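Local coordinates for protein phytase (Debaryomyces castellii, PDB 2GFI) that probably hydrolyses phytate (inositol hexakisphosphate) at its 3-phosphate as a histidine acid phosphatase, at residues E62-L66 against S313-L317; R69-R73 against Y131-D136; N155-P159 against D187-T191; L255-C259 against M271-F275; V366-P370 against V391-A395. All coordinates share one frame; numbering follows the deposited sequence.

Contact 1: residues E62-L66 against S313-L317; sequences EQVQL and SLELL
The NE2 end of the Gln65 side-chain amide lies between two leucines of helix 302-318: Leu317 CG is above one face at 3.4 Å from Gln65 NE2, and Leu316 CB comes obliquely from the other side, 3.3 Å from the same nitrogen. The edge of this amide is turned to Ser313. Gln65 NE2 donates to Ser313 O over 2.8 Å, nearly straight at 173° and with the acceptor in the amide plane, while Ser313 OG donates to Gln65 OE1 at 2.7 Å. Two bonds to a single residue fix the rotation of the amide. Ser313 O also takes the helical N-H of Leu317, so a buried carbonyl serves two donors.

Segments 62-66 and 313-317 run nearly antiparallel, their axes 9.8 Å apart, where the helix covers one side of the central sheet of this histidine phosphatase fold. Alternation along the strand sends Gln63 and Gln65 to this helix and Val64 to the other side, against helix 133-148. Glu62 and Gln63 form a classic beta bulge opposite Lys379. Gln63 has CG anti to its backbone nitrogen (chi1 -170°); its extended chain crosses Leu316 at about a right angle, bringing Gln63 CD to 3.6 Å from Leu316 O.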
# COMPACT_ATOMS: atom_id res chain seq x y z
N GLU A 62 23.44 0.03 -24.58
CA GLU A 62 24.63 -0.51 -25.22
C GLU A 62 25.23 -1.67 -24.45
O GLU A 62 25.70 -2.62 -25.05
CB GLU A 62 25.69 0.57 -25.39
CG GLU A 62 25.33 1.60 -26.44
CD GLU A 62 26.39 2.66 -26.50
OE1 GLU A 62 26.62 3.31 -25.48
OE2 GLU A 62 27.01 2.84 -27.57
N GLN A 63 25.18 -1.60 -23.12
CA GLN A 63 25.78 -2.61 -22.26
C GLN A 63 25.19 -2.57 -20.85
O GLN A 63 24.75 -1.52 -20.38
CB GLN A 63 27.30 -2.39 -22.23
CG GLN A 63 28.12 -3.50 -21.57
CD GLN A 63 29.56 -3.12 -21.47
OE1 GLN A 63 30.13 -2.55 -22.44
NE2 GLN A 63 30.17 -3.37 -20.33
N VAL A 64 25.19 -3.71 -20.17
CA VAL A 64 24.87 -3.74 -18.75
C VAL A 64 25.81 -4.70 -18.05
O VAL A 64 26.12 -5.75 -18.58
CB VAL A 64 23.37 -4.12 -18.51
CG1 VAL A 64 23.07 -5.55 -19.02
CG2 VAL A 64 22.95 -3.87 -17.06
N GLN A 65 26.27 -4.29 -16.87
CA GLN A 65 27.02 -5.15 -15.97
C GLN A 65 26.24 -5.26 -14.68
O GLN A 65 25.76 -4.27 -14.14
CB GLN A 65 28.42 -4.61 -15.72
CG GLN A 65 29.12 -4.05 -17.00
CD GLN A 65 30.44 -3.41 -16.72
OE1 GLN A 65 30.83 -3.30 -15.58
NE2 GLN A 65 31.16 -3.00 -17.77
N LEU A 66 26.05 -6.49 -14.25
CA LEU A 66 25.46 -6.83 -13.01
C LEU A 66 26.54 -7.43 -12.09
O LEU A 66 27.27 -8.37 -12.47
CB LEU A 66 24.34 -7.84 -13.23
CG LEU A 66 23.80 -8.45 -11.94
CD1 LEU A 66 23.17 -7.37 -11.01
CD2 LEU A 66 22.81 -9.58 -12.24
N SER A 313 35.57 -3.69 -15.22
CA SER A 313 34.30 -3.10 -15.63
C SER A 313 34.49 -1.96 -16.64
O SER A 313 33.72 -1.84 -17.60
CB SER A 313 33.51 -2.61 -14.40
OG SER A 313 32.68 -1.52 -14.72
N LEU A 314 35.48 -1.11 -16.38
CA LEU A 314 35.79 -0.01 -17.29
C LEU A 314 36.33 -0.52 -18.63
O LEU A 314 35.90 -0.02 -19.68
CB LEU A 314 36.76 1.00 -16.64
CG LEU A 314 37.18 2.13 -17.59
CD1 LEU A 314 36.02 3.06 -17.87
CD2 LEU A 314 38.39 2.90 -17.05
N GLU A 315 37.22 -1.51 -18.60
CA GLU A 315 37.67 -2.18 -19.83
C GLU A 315 36.47 -2.69 -20.61
O GLU A 315 36.42 -2.53 -21.83
CB GLU A 315 38.63 -3.35 -19.55
CG GLU A 315 39.97 -2.93 -18.99
CD GLU A 315 40.93 -4.09 -18.82
OE1 GLU A 315 40.90 -5.03 -19.69
OE2 GLU A 315 41.71 -4.09 -17.83
N LEU A 316 35.49 -3.27 -19.93
CA LEU A 316 34.28 -3.72 -20.62
C LEU A 316 33.49 -2.58 -21.26
O LEU A 316 32.99 -2.73 -22.36
CB LEU A 316 33.38 -4.55 -19.70
CG LEU A 316 33.93 -5.92 -19.23
CD1 LEU A 316 33.09 -6.50 -18.12
CD2 LEU A 316 33.94 -6.86 -20.41
N LEU A 317 33.38 -1.46 -20.56
CA LEU A 317 32.56 -0.33 -21.07
C LEU A 317 33.24 0.34 -22.26
O LEU A 317 32.58 0.86 -23.16
CB LEU A 317 32.29 0.71 -19.99
CG LEU A 317 31.45 0.25 -18.80
CD1 LEU A 317 31.79 1.09 -17.57
CD2 LEU A 317 29.95 0.25 -19.13

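Contact 2: residues R69-R73 against Y131-D136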
# COMPACT_ATOMS: atom_id res chain seq x y z
N ARG A 69 25.19 -10.03 -5.29
CA ARG A 69 25.45 -10.85 -4.12
C ARG A 69 24.63 -12.13 -4.31
O ARG A 69 23.72 -12.18 -5.16
CB ARG A 69 24.96 -10.11 -2.88
CG ARG A 69 25.36 -10.73 -1.61
CD ARG A 69 24.72 -10.09 -0.41
NE ARG A 69 25.10 -10.79 0.80
CZ ARG A 69 24.72 -10.43 2.01
NH1 ARG A 69 23.94 -9.38 2.18
NH2 ARG A 69 25.13 -11.11 3.07
N HIS A 70 24.96 -13.18 -3.55
CA HIS A 70 24.06 -14.33 -3.47
C HIS A 70 22.73 -13.82 -2.91
O HIS A 70 22.69 -12.74 -2.28
CB HIS A 70 24.63 -15.40 -2.55
CG HIS A 70 24.98 -14.89 -1.18
ND1 HIS A 70 24.04 -14.65 -0.20
CD2 HIS A 70 26.18 -14.56 -0.64
CE1 HIS A 70 24.64 -14.18 0.88
NE2 HIS A 70 25.95 -14.15 0.65
N GLY A 71 21.64 -14.58 -3.12
CA GLY A 71 20.37 -14.20 -2.47
C GLY A 71 20.34 -14.54 -0.98
O GLY A 71 21.34 -15.02 -0.43
N GLU A 72 19.19 -14.30 -0.34
CA GLU A 72 18.95 -14.65 1.04
C GLU A 72 19.42 -16.08 1.32
O GLU A 72 19.27 -16.97 0.49
CB GLU A 72 17.47 -14.50 1.39
CG GLU A 72 16.95 -13.06 1.40
CD GLU A 72 16.48 -12.53 0.03
OE1 GLU A 72 16.95 -12.99 -1.03
OE2 GLU A 72 15.64 -11.62 0.01
N ARG A 73 19.97 -16.28 2.49
CA ARG A 73 20.52 -17.55 2.87
C ARG A 73 20.20 -17.88 4.31
O ARG A 73 19.71 -17.03 5.08
CB ARG A 73 22.04 -17.55 2.63
CG ARG A 73 22.77 -16.32 3.20
CD ARG A 73 24.18 -16.67 3.51
NE ARG A 73 25.01 -15.61 4.02
CZ ARG A 73 25.20 -15.40 5.32
NH1 ARG A 73 24.60 -16.16 6.21
NH2 ARG A 73 25.99 -14.44 5.73
N TYR A 131 10.78 -15.07 1.23
CA TYR A 131 12.03 -14.32 1.10
C TYR A 131 13.20 -15.20 0.62
O TYR A 131 14.36 -14.81 0.70
CB TYR A 131 12.36 -13.65 2.42
CG TYR A 131 11.27 -12.67 2.82
CD1 TYR A 131 10.99 -11.54 2.03
CD2 TYR A 131 10.56 -12.86 4.01
CE1 TYR A 131 10.03 -10.66 2.40
CE2 TYR A 131 9.60 -12.01 4.37
CZ TYR A 131 9.31 -10.90 3.58
OH TYR A 131 8.29 -10.05 3.99
N ALA A 132 12.90 -16.38 0.11
CA ALA A 132 13.93 -17.31 -0.32
C ALA A 132 14.89 -16.65 -1.29
O ALA A 132 14.51 -15.83 -2.13
CB ALA A 132 13.30 -18.56 -0.91
N GLY A 133 16.16 -16.97 -1.10
CA GLY A 133 17.25 -16.36 -1.85
C GLY A 133 17.17 -16.76 -3.30
O GLY A 133 17.51 -15.96 -4.18
N THR A 134 16.71 -17.98 -3.57
CA THR A 134 16.74 -18.45 -4.94
C THR A 134 15.60 -17.80 -5.71
O THR A 134 15.75 -17.49 -6.88
CB THR A 134 16.62 -19.96 -5.02
OG1 THR A 134 15.40 -20.35 -4.37
CG2 THR A 134 17.73 -20.65 -4.25
N THR A 135 14.46 -17.63 -5.05
CA THR A 135 13.29 -16.94 -5.58
C THR A 135 13.65 -15.52 -5.96
O THR A 135 13.36 -15.05 -7.06
CB THR A 135 12.17 -17.00 -4.56
OG1 THR A 135 11.80 -18.36 -4.36
CG2 THR A 135 10.92 -16.34 -5.06
N ASP A 136 14.33 -14.85 -5.04
CA ASP A 136 14.83 -13.51 -5.24
C ASP A 136 15.73 -13.45 -6.48
O ASP A 136 15.57 -12.54 -7.29
CB ASP A 136 15.60 -13.16 -3.97
CG ASP A 136 16.33 -11.84 -4.06
OD1 ASP A 136 16.25 -11.16 -5.07
OD2 ASP A 136 17.04 -11.40 -3.13
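The carboxylates of Glu72 and Asp136 meet, with Glu72 OE1 only 2.6 Å from Asp136 OD2 and the carboxylate planes turned 75° against each other. So short an oxygen pair in a buried place probably means that one of the groups is protonated. Each acid has a further partner: Glu72 OE2 accepts from the backbone N of Tyr43, and Asp136 OD1 forms a salt bridge with Arg374. Glu72 reaches this position because its chain bends at chi2 (86°), folding the carboxylate back towards the start of helix 133-148.

The remaining cross-contacts are made largely with backbone. Glu72 CB passes 3.2 Å from Tyr131 O, and Gly133 CA makes a CH···O contact of 3.2 Å with Glu72 O. The backbones come nearest at Glu72 and Gly133, whose CA atoms are 3.8 Å apart; beside them Gly71 C lies 3.7 Å from Gly133 CA, with no side chain from either glycine in the way.

Within 69-73 a polar bond sets the imidazole: His70 ND1 donates to Gly71 O over 2.7 Å, practically straight and in the ring plane. His70 is the predicted nucleophile, and Arg69 to Arg73 belong to the RHGxRxP signature of histidine acid phosphatases.

The loop carrying this signature leaves strand 59-69 for helix 77-91 and lies across the first turn of helix 133-148, with Ala132 at the N-cap position. Helix 166-180 borders it at His70, and helix 249-266 touches Glu72 and Tyr131 through Asn264 and Leu263.

Contact 3: residues N155-P159 against D187-T191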
# COMPACT_ATOMS: atom_id res chain seq x y z
N ASN A 155 21.41 -16.04 -30.45
CA ASN A 155 22.34 -16.91 -31.16
C ASN A 155 23.61 -17.10 -30.35
O ASN A 155 24.43 -17.97 -30.68
CB ASN A 155 22.72 -16.32 -32.55
CG ASN A 155 21.51 -16.18 -33.46
OD1 ASN A 155 20.65 -17.07 -33.49
ND2 ASN A 155 21.42 -15.04 -34.18
N ASP A 156 23.77 -16.28 -29.30
CA ASP A 156 24.94 -16.31 -28.44
C ASP A 156 24.66 -16.94 -27.09
O ASP A 156 23.62 -16.68 -26.47
CB ASP A 156 25.50 -14.89 -28.23
CG ASP A 156 25.91 -14.20 -29.54
OD1 ASP A 156 26.20 -14.91 -30.52
OD2 ASP A 156 25.98 -12.96 -29.68
N THR A 157 25.58 -17.78 -26.65
CA THR A 157 25.61 -18.22 -25.28
C THR A 157 25.65 -17.03 -24.29
O THR A 157 26.35 -16.03 -24.50
CB THR A 157 26.85 -19.11 -25.10
OG1 THR A 157 26.52 -20.44 -25.49
CG2 THR A 157 27.17 -19.26 -23.66
N LEU A 158 24.89 -17.17 -23.20
CA LEU A 158 24.98 -16.22 -22.09
C LEU A 158 26.08 -16.70 -21.17
O LEU A 158 26.00 -17.81 -20.66
CB LEU A 158 23.65 -16.15 -21.33
CG LEU A 158 23.57 -15.17 -20.17
CD1 LEU A 158 23.53 -13.70 -20.67
CD2 LEU A 158 22.36 -15.55 -19.25
N PRO A 159 27.13 -15.90 -21.01
CA PRO A 159 28.15 -16.20 -20.00
C PRO A 159 27.69 -15.72 -18.61
O PRO A 159 26.99 -14.69 -18.45
CB PRO A 159 29.38 -15.43 -20.50
CG PRO A 159 28.80 -14.27 -21.26
CD PRO A 159 27.44 -14.67 -21.77
N ASP A 187 23.63 -25.46 -22.94
CA ASP A 187 24.07 -24.85 -24.19
C ASP A 187 23.88 -23.34 -24.29
O ASP A 187 24.72 -22.66 -24.87
CB ASP A 187 23.41 -25.51 -25.39
CG ASP A 187 23.76 -26.98 -25.50
OD1 ASP A 187 24.95 -27.34 -25.22
OD2 ASP A 187 22.90 -27.84 -25.86
N THR A 188 22.78 -22.82 -23.76
CA THR A 188 22.53 -21.38 -23.89
C THR A 188 23.20 -20.54 -22.83
O THR A 188 23.33 -19.33 -23.00
CB THR A 188 21.04 -21.08 -23.99
OG1 THR A 188 20.37 -21.56 -22.81
CG2 THR A 188 20.42 -21.88 -25.18
N VAL A 189 23.66 -21.17 -21.75
CA VAL A 189 24.33 -20.46 -20.66
C VAL A 189 25.62 -21.16 -20.37
O VAL A 189 25.65 -22.39 -20.25
CB VAL A 189 23.47 -20.39 -19.34
CG1 VAL A 189 24.22 -19.60 -18.23
CG2 VAL A 189 22.08 -19.81 -19.61
N LYS A 190 26.71 -20.40 -20.27
CA LYS A 190 27.93 -20.99 -19.85
C LYS A 190 28.39 -20.26 -18.61
O LYS A 190 28.62 -19.04 -18.64
CB LYS A 190 28.98 -20.97 -20.98
CG LYS A 190 28.64 -21.95 -22.20
CD LYS A 190 28.41 -23.43 -21.79
CE LYS A 190 28.35 -24.37 -23.00
NZ LYS A 190 28.42 -25.83 -22.54
N THR A 191 28.52 -21.01 -17.52
CA THR A 191 28.90 -20.43 -16.26
C THR A 191 30.38 -20.62 -16.03
O THR A 191 30.90 -21.74 -16.12
CB THR A 191 28.12 -21.07 -15.12
OG1 THR A 191 26.73 -20.77 -15.29
CG2 THR A 191 28.49 -20.44 -13.79
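Leu158 and Val189 are paired in parallel register, as are Pro159 and Lys190: Leu158 N donates to Thr188 O and Leu158 O accepts from Lys190 N, each over 2.7 Å, so both polar groups of one residue are tied to the residues on either side of Val189. CH···O contacts accompany these bonds, among them Val189 CA to Leu158 O at 3.1 Å and Pro159 CA to Lys190 O at 3.2 Å.

Just before the strand, Thr157 extends the pairing with its side chain. Its hydroxyl OG1 donates to Asp187 O over 2.9 Å, approaching nearly along the C=O axis. The methyl branch, anti to the backbone nitrogen, is thereby turned to Lys190, and Thr157 CG2 presses against Lys190 CG at a tight 3.4 Å. Such pairing is that of a beta-alpha-beta crossover, in which strands 158-163 and 189-194 are joined through helix 166-180.

Leu158 and Val189 share the face of the sheet under that helix, where Phe179 and Met180 pack on them; Leu158 CD2 and Val189 CG2 are 4.3 Å apart. Pro159 and Lys190 are on the opposite face. There the Lys190 chain bends at chi2 and leads its amino end away from Thr157, to a weak hydrogen bond with Asn186 O.

Contact 4: residues L255-C259 against M271-F275; sequences LFGYC and MCDIF
Leu255 O accepts the helical N-H of Cys259 over 2.8 Å, and across the contact Met271 CG rests 3.7 Å from this same Leu255 O. One turn on, a covalent link joins the segments: Cys259 SG and Cys272 SG form a disulfide with a torsion of 95° about the S-S bond, close to the relaxed value.

Met271 folds into the groove between Leu255 and Tyr258. Bends at chi2 and chi3 carry its methyl over the phenol ring, where Met271 CE sits 3.8 Å from the centroid of the Tyr258 ring, offset toward the rim, in a CH-pi contact. The sulfur lies farther above the same ring, a Met-aromatic arrangement, and Met271 SD touches Leu255 CD2 at 3.7 Å.

The contact ties the middle of helix 249-266 to the 3-10 turn and loop that lead on to helix 277-295, so the disulfide closes a short helix-loop unit in the largely helical part of the chain.

At the other end the Phe256 and Phe275 rings stack face to face, centroids 3.7 Å apart and planes within 10° of parallel. Ile274 CG1 covers the opposite face of Phe275 at 3.6 Å above the plane, while the backbone carbon of Leu255 comes to its edge. Beyond the segments, Tyr283 of helix 277-295 stacks with Phe256, and Phe238 of helix 229-241 touches both Ile274 and Phe275.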
# COMPACT_ATOMS: atom_id res chain seq x y z
N LEU A 255 21.12 -11.91 18.65
CA LEU A 255 19.72 -12.16 18.44
C LEU A 255 19.19 -11.28 17.31
O LEU A 255 18.16 -11.58 16.71
CB LEU A 255 18.94 -11.97 19.75
CG LEU A 255 19.14 -13.02 20.83
CD1 LEU A 255 18.24 -12.68 22.08
CD2 LEU A 255 18.81 -14.37 20.25
N PHE A 256 19.91 -10.19 17.02
CA PHE A 256 19.62 -9.40 15.80
C PHE A 256 19.82 -10.19 14.55
O PHE A 256 18.92 -10.22 13.72
CB PHE A 256 20.44 -8.10 15.71
CG PHE A 256 20.06 -7.09 16.70
CD1 PHE A 256 18.98 -6.25 16.46
CD2 PHE A 256 20.78 -6.97 17.89
CE1 PHE A 256 18.62 -5.28 17.42
CE2 PHE A 256 20.45 -6.02 18.83
CZ PHE A 256 19.36 -5.16 18.60
N GLY A 257 20.98 -10.85 14.41
CA GLY A 257 21.21 -11.75 13.28
C GLY A 257 20.21 -12.91 13.29
O GLY A 257 19.69 -13.35 12.25
N TYR A 258 19.94 -13.44 14.47
CA TYR A 258 19.00 -14.53 14.61
C TYR A 258 17.65 -14.09 14.01
O TYR A 258 17.05 -14.81 13.22
CB TYR A 258 18.89 -14.84 16.12
CG TYR A 258 18.16 -16.11 16.47
CD1 TYR A 258 18.80 -17.13 17.21
CD2 TYR A 258 16.81 -16.30 16.11
CE1 TYR A 258 18.13 -18.29 17.57
CE2 TYR A 258 16.14 -17.44 16.47
CZ TYR A 258 16.80 -18.44 17.20
OH TYR A 258 16.12 -19.59 17.53
N CYS A 259 17.18 -12.91 14.42
CA CYS A 259 16.00 -12.28 13.85
C CYS A 259 16.08 -12.22 12.30
O CYS A 259 15.20 -12.70 11.60
CB CYS A 259 15.85 -10.87 14.46
SG CYS A 259 14.97 -9.66 13.44
N MET A 271 11.72 -13.43 17.11
CA MET A 271 12.92 -12.88 17.72
C MET A 271 13.09 -11.42 17.29
O MET A 271 13.69 -10.61 18.03
CB MET A 271 14.12 -13.74 17.29
CG MET A 271 15.34 -13.54 18.09
SD MET A 271 15.16 -14.04 19.80
CE MET A 271 15.38 -15.84 19.70
N CYS A 272 12.55 -11.09 16.11
CA CYS A 272 12.48 -9.70 15.64
C CYS A 272 11.62 -8.82 16.55
O CYS A 272 11.77 -7.57 16.52
CB CYS A 272 11.93 -9.59 14.23
SG CYS A 272 13.04 -10.30 13.03
N ASP A 273 10.75 -9.46 17.33
CA ASP A 273 9.82 -8.67 18.17
C ASP A 273 10.36 -8.21 19.49
O ASP A 273 9.65 -7.55 20.22
CB ASP A 273 8.57 -9.46 18.45
CG ASP A 273 7.93 -9.90 17.22
OD1 ASP A 273 8.10 -9.19 16.19
OD2 ASP A 273 7.26 -10.93 17.16
N ILE A 274 11.59 -8.57 19.80
CA ILE A 274 12.10 -8.33 21.16
C ILE A 274 12.86 -7.01 21.25
O ILE A 274 13.24 -6.58 22.34
CB ILE A 274 12.99 -9.51 21.61
CG1 ILE A 274 14.32 -9.49 20.85
CG2 ILE A 274 12.22 -10.84 21.44
CD1 ILE A 274 15.35 -10.52 21.39
N PHE A 275 13.06 -6.35 20.11
CA PHE A 275 13.84 -5.10 20.12
C PHE A 275 13.01 -3.88 19.79
O PHE A 275 12.01 -3.96 19.04
CB PHE A 275 15.05 -5.21 19.16
CG PHE A 275 16.07 -6.21 19.60
CD1 PHE A 275 16.71 -6.07 20.83
CD2 PHE A 275 16.37 -7.31 18.80
CE1 PHE A 275 17.64 -6.97 21.26
CE2 PHE A 275 17.31 -8.24 19.22
CZ PHE A 275 17.95 -8.06 20.45

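Contact 5: residues V366-P370 against V391-A395; sequences VGITP and VINDA
A type I' turn from Ile392 to Ala395 closes the tight hairpin between strands 385-392 and 395-397, and its first corner residue, Asn393, sends its side chain to the carbonyls of Gly367 and Ile368. The turn is held by paired backbone bonds, Ile392 N to Ala395 O at 2.8 Å and Ala395 N to Ile392 O at 3.0 Å. The positive phi of Asn393 (44°) is that of such a turn.

The amide end of Asn393 points at two neighbouring backbone oxygens: Asn393 OD1 as modelled is 2.9 Å from Gly367 O and equally far from Ile368 O. As the amide is probably reversed in the model, these approaches may be hydrogen bonds. Gly367 O accepts a hydrogen bond from Asn46 ND2. The side chains of Pro370 and Asn393 approach each other from opposite directions, with Pro370 CG 3.8 Å from Asn393 CG.

The hairpin thus abuts the short, weakly bonded helical turn about 366-368 and the loop that continues into strand 374-382, close to the active site. Thr369 on that loop packs against Asp333, the predicted proton donor.

Ile392 adds van der Waals contacts with backbone through its CG2 branch, anti to the backbone nitrogen; this methyl reaches 3.5 Å from Gly367 O and 4.2 Å from Ile368 CA. His340 of helix 333-343 touches the side chains of both isoleucines.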
# COMPACT_ATOMS: atom_id res chain seq x y z
N VAL A 366 23.59 -1.78 4.22
CA VAL A 366 22.40 -2.41 3.60
C VAL A 366 21.91 -1.70 2.32
O VAL A 366 21.21 -2.30 1.50
CB VAL A 366 21.26 -2.53 4.64
CG1 VAL A 366 20.72 -1.16 5.00
CG2 VAL A 366 20.17 -3.46 4.16
N GLY A 367 22.28 -0.42 2.15
CA GLY A 367 21.97 0.32 0.93
C GLY A 367 22.80 -0.25 -0.22
O GLY A 367 22.45 -0.09 -1.41
N ILE A 368 23.89 -0.93 0.12
CA ILE A 368 24.83 -1.44 -0.87
C ILE A 368 24.66 -2.93 -1.03
O ILE A 368 24.45 -3.40 -2.15
CB ILE A 368 26.32 -1.11 -0.55
CG1 ILE A 368 26.57 0.40 -0.29
CG2 ILE A 368 27.23 -1.58 -1.70
CD1 ILE A 368 28.13 0.73 -0.01
N THR A 369 24.73 -3.67 0.09
CA THR A 369 24.66 -5.12 0.02
C THR A 369 23.62 -5.76 0.93
O THR A 369 23.98 -6.42 1.92
CB THR A 369 26.04 -5.80 0.26
OG1 THR A 369 26.48 -5.54 1.60
CG2 THR A 369 27.15 -5.20 -0.64
N PRO A 370 22.33 -5.62 0.60
CA PRO A 370 21.32 -6.41 1.26
C PRO A 370 21.51 -7.80 0.70
O PRO A 370 22.28 -7.96 -0.26
CB PRO A 370 20.02 -5.81 0.72
CG PRO A 370 20.41 -5.34 -0.67
CD PRO A 370 21.73 -4.73 -0.42
N VAL A 391 23.03 1.61 -11.00
CA VAL A 391 21.77 1.33 -10.35
C VAL A 391 22.10 0.31 -9.25
O VAL A 391 22.43 -0.86 -9.53
CB VAL A 391 20.72 0.77 -11.37
CG1 VAL A 391 19.32 0.87 -10.82
CG2 VAL A 391 20.78 1.52 -12.72
N ILE A 392 22.07 0.78 -8.00
CA ILE A 392 22.41 -0.03 -6.85
C ILE A 392 21.09 -0.38 -6.18
O ILE A 392 20.32 0.51 -5.77
CB ILE A 392 23.25 0.76 -5.90
CG1 ILE A 392 24.39 1.49 -6.63
CG2 ILE A 392 23.70 -0.13 -4.69
CD1 ILE A 392 25.22 0.57 -7.55
N ASN A 393 20.81 -1.66 -6.10
CA ASN A 393 19.57 -2.14 -5.48
C ASN A 393 18.37 -1.33 -5.92
O ASN A 393 17.59 -0.84 -5.11
CB ASN A 393 19.75 -2.17 -4.00
CG ASN A 393 20.92 -2.96 -3.64
OD1 ASN A 393 21.80 -2.52 -2.91
ND2 ASN A 393 21.00 -4.14 -4.21
N ASP A 394 18.27 -1.22 -7.25
CA ASP A 394 17.13 -0.65 -7.92
C ASP A 394 16.98 0.85 -7.83
O ASP A 394 15.91 1.36 -8.10
CB ASP A 394 15.84 -1.33 -7.52
CG ASP A 394 15.80 -2.74 -7.94
OD1 ASP A 394 16.03 -2.99 -9.15
OD2 ASP A 394 15.50 -3.67 -7.15
N ALA A 395 18.06 1.54 -7.49
CA ALA A 395 18.06 2.99 -7.44
C ALA A 395 19.21 3.52 -8.27
O ALA A 395 20.31 3.00 -8.17
CB ALA A 395 18.22 3.46 -6.00

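How the contacts relate
Contacts 1, 3 and 5 all reach the mixed central sheet: contact 3 at the pair 158-163 and 189-194, contact 1 on strand 59-69, contact 5 at the end of strand 385-392. Contacts 2, 3 and 4 follow one another inside the chain loop closed by contact 1, and contact 5 comes after it. Strand 59-69 runs from contact 1 into contact 2, whose centre lies about 14 Å from that of contact 5; there Arg69 NH1 probably bonds Pro370 O. These two contacts bring the predicted nucleophile and the surroundings of the predicted proton donor together. Contact 4 stands apart among helices, its centre about 39 Å from that of contact 1.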